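Local coordinates for prepilin-like protein (Thermus thermophilus, PDB 6QVF), which is a type IV pilin of the natural competence system and probably binds DNA as part of a receptor at the pilus tip, at residues P73-Q77 with P154-G160. Residues are numbered along the deposited sequence; the frame is centred on the assembly and turned at random.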
ATOM      1  N   PRO B  73      22.369   0.251  12.964  1.00 18.72           N
ATOM      2  CA  PRO B  73      21.867   1.594  13.229  1.00 17.16           C
ATOM      3  C   PRO B  73      23.035   2.552  13.526  1.00 20.75           C
ATOM      4  O   PRO B  73      24.205   2.108  13.622  1.00 22.22           O
ATOM      5  CB  PRO B  73      21.012   1.459  14.503  1.00 19.73           C
ATOM      6  CG  PRO B  73      20.844  -0.017  14.688  1.00 21.43           C
ATOM      7  CD  PRO B  73      22.029  -0.700  14.022  1.00 19.12           C
ATOM      8  N   SER B  74      22.706   3.829  13.633  1.00 19.99           N
ATOM      9  CA  SER B  74      23.641   4.875  14.056  1.00 22.61           C
ATOM     10  C   SER B  74      24.014   4.626  15.514  1.00 20.42           C
ATOM     11  O   SER B  74      23.340   3.896  16.226  1.00 19.71           O
ATOM     12  CB  SER B  74      23.037   6.249  13.854  1.00 25.25           C
ATOM     13  OG  SER B  74      22.017   6.521  14.800  1.00 25.77           O
ATOM     14  N   PRO B  75      25.118   5.202  16.010  1.00 23.26           N
ATOM     15  CA  PRO B  75      25.526   4.943  17.386  1.00 27.43           C
ATOM     16  C   PRO B  75      24.489   5.346  18.452  1.00 31.31           C
ATOM     17  O   PRO B  75      24.585   4.904  19.610  1.00 41.54           O
ATOM     18  CB  PRO B  75      26.773   5.813  17.533  1.00 29.76           C
ATOM     19  CG  PRO B  75      27.284   6.018  16.134  1.00 29.93           C
ATOM     20  CD  PRO B  75      26.057   6.041  15.253  1.00 26.79           C
ATOM     21  N   LYS B  76      23.535   6.210  18.099  1.00 29.09           N
ATOM     22  CA  LYS B  76      22.494   6.667  19.049  1.00 33.21           C
ATOM     23  C   LYS B  76      21.377   5.633  19.253  1.00 26.98           C
ATOM     24  O   LYS B  76      20.517   5.772  20.113  1.00 29.27           O
ATOM     25  CB  LYS B  76      21.764   7.883  18.478  1.00 38.83           C
ATOM     26  CG  LYS B  76      22.580   9.157  18.367  1.00 50.44           C
ATOM     27  CD  LYS B  76      22.140  10.215  19.335  1.00 64.20           C
ATOM     28  CE  LYS B  76      22.995  10.258  20.576  1.00 72.17           C
ATOM     29  NZ  LYS B  76      24.417  10.493  20.250  1.00 76.65           N
ATOM     30  N   GLN B  77      21.302   4.632  18.392  1.00 21.14           N
ATOM     31  CA  GLN B  77      20.214   3.653  18.502  1.00 18.31           C
ATOM     32  C   GLN B  77      20.846   2.284  18.606  1.00 18.48           C
ATOM     33  O   GLN B  77      21.664   1.910  17.746  1.00 18.55           O
ATOM     34  CB  GLN B  77      19.294   3.591  17.278  1.00 23.82           C
ATOM     35  CG  GLN B  77      18.294   4.712  17.236  1.00 25.58           C
ATOM     36  CD  GLN B  77      17.293   4.440  16.152  1.00 23.67           C
ATOM     37  OE1 GLN B  77      17.639   4.560  14.983  1.00 21.33           O
ATOM     38  NE2 GLN B  77      16.055   4.156  16.571  1.00 22.07           N
ATOM     39  N   PRO B 154      11.454   5.888  18.678  1.00 17.16           N
ATOM     40  CA  PRO B 154      12.389   5.095  17.892  1.00 18.03           C
ATOM     41  C   PRO B 154      12.787   5.655  16.526  1.00 17.57           C
ATOM     42  O   PRO B 154      13.315   4.905  15.665  1.00 19.19           O
ATOM     43  CB  PRO B 154      11.613   3.802  17.640  1.00 18.32           C
ATOM     44  CG  PRO B 154      10.171   4.275  17.534  1.00 17.26           C
ATOM     45  CD  PRO B 154      10.067   5.460  18.475  1.00 19.04           C
ATOM     46  N   CYS B 155      12.526   6.940  16.300  1.00 15.91           N
ATOM     47  CA  CYS B 155      12.999   7.572  15.064  1.00 17.85           C
ATOM     48  C   CYS B 155      14.514   7.657  15.080  1.00 20.94           C
ATOM     49  O   CYS B 155      15.134   7.945  16.108  1.00 20.89           O
ATOM     50  CB  CYS B 155      12.447   8.965  14.873  1.00 20.93           C
ATOM     51  SG  CYS B 155      10.636   9.020  14.721  1.00 23.67           S
ATOM     52  N   PRO B 156      15.155   7.434  13.928  1.00 19.42           N
ATOM     53  CA  PRO B 156      16.600   7.592  13.828  1.00 19.07           C
ATOM     54  C   PRO B 156      16.951   9.070  13.760  1.00 21.64           C
ATOM     55  O   PRO B 156      16.135   9.905  13.386  1.00 24.99           O
ATOM     56  CB  PRO B 156      16.939   6.893  12.528  1.00 20.06           C
ATOM     57  CG  PRO B 156      15.713   7.130  11.682  1.00 26.86           C
ATOM     58  CD  PRO B 156      14.530   7.069  12.642  1.00 21.12           C
ATOM     59  N   PRO B 157      18.203   9.439  14.082  1.00 21.89           N
ATOM     60  CA  PRO B 157      18.658  10.795  13.819  1.00 23.88           C
ATOM     61  C   PRO B 157      18.753  10.982  12.314  1.00 24.19           C
ATOM     62  O   PRO B 157      18.824  10.014  11.553  1.00 23.74           O
ATOM     63  CB  PRO B 157      20.033  10.851  14.479  1.00 24.67           C
ATOM     64  CG  PRO B 157      20.512   9.429  14.382  1.00 22.37           C
ATOM     65  CD  PRO B 157      19.270   8.557  14.558  1.00 23.42           C
ATOM     66  N   PRO B 158      18.782  12.235  11.832  1.00 27.77           N
ATOM     67  CA  PRO B 158      19.017  12.471  10.412  1.00 27.76           C
ATOM     68  C   PRO B 158      20.251  11.701   9.912  1.00 26.41           C
ATOM     69  O   PRO B 158      21.295  11.732  10.512  1.00 28.58           O
ATOM     70  CB  PRO B 158      19.196  13.990  10.313  1.00 30.24           C
ATOM     71  CG  PRO B 158      18.525  14.535  11.542  1.00 35.07           C
ATOM     72  CD  PRO B 158      18.617  13.470  12.617  1.00 30.66           C
ATOM     73  N   GLY B 159      20.086  10.972   8.808  1.00 24.87           N
ATOM     74  CA  GLY B 159      21.155  10.189   8.241  1.00 24.25           C
ATOM     75  C   GLY B 159      21.395   8.850   8.919  1.00 25.77           C
ATOM     76  O   GLY B 159      22.322   8.094   8.530  1.00 28.54           O
ATOM     77  N   GLY B 160      20.558   8.514   9.902  1.00 21.70           N
ATOM     78  CA  GLY B 160      20.736   7.301  10.694  1.00 20.61           C
ATOM     79  C   GLY B 160      19.813   6.137  10.350  1.00 19.13           C
ATOM     80  O   GLY B 160      19.714   5.156  11.110  1.00 19.59           O
TER
HETATM   81  O   HOH W   1      20.019   5.037  13.753  1.00 20.49           O
HETATM   82  O   HOH W   2      14.920   4.141  13.571  1.00 36.70           O
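Two beta turns in separate loops of the pilin's globular domain meet here, a type I turn from Ser-74 to Gln-77 and a type II turn from Pro-157 to Gly-160; one water links the turns, while the amide of Gln-77 and a second water hold the first loop to Pro-154. Gln-77 reaches out with CG beside its backbone N (chi1 -78°) and the chain extended beyond, which lays its amide alongside Pro-156. NE2 gives a hydrogen bond to Pro-154 O at 3.0 Å; it is bent, 133° at the hydrogen, and the donor stands above the carbonyl plane. The other end of the amide, OE1, lies 3.4 Å from Pro-156 CA and accepts a hydrogen bond from each of the two waters. Water 2 donates to OE1 and to Pro-154 O, its oxygen 2.7 Å from the latter. Water 1 takes the N-H of Ser-74, 2.9 Å from its N, and donates to Gly-160 O as well as to Gln-77 OE1, tying the two turns together. Replacing Gln-77 with a leucine would probably leave Pro-154 O without its amide donor and both waters without a shared acceptor. Beside this polar seam, Ser-74 OG lies 3.3 Å from Pro-157 CG, with CD of the same ring next nearest. A CB at Gly-160 would clash with Pro-157 CG within its own turn and press on Ser-74 OG. The glutamine and Pro-154 both pack on Val-61 of helix 59-66, with Pro-73 on Phe-65 of the same helix. Cys-155, disulfide-bonded to Cys-140, ties the proline-rich 154-160 segment to the chain just beyond strand 131-139, while Glu-115, between helix 111-114 and strand 117-125, accepts the N-H of Gly-159.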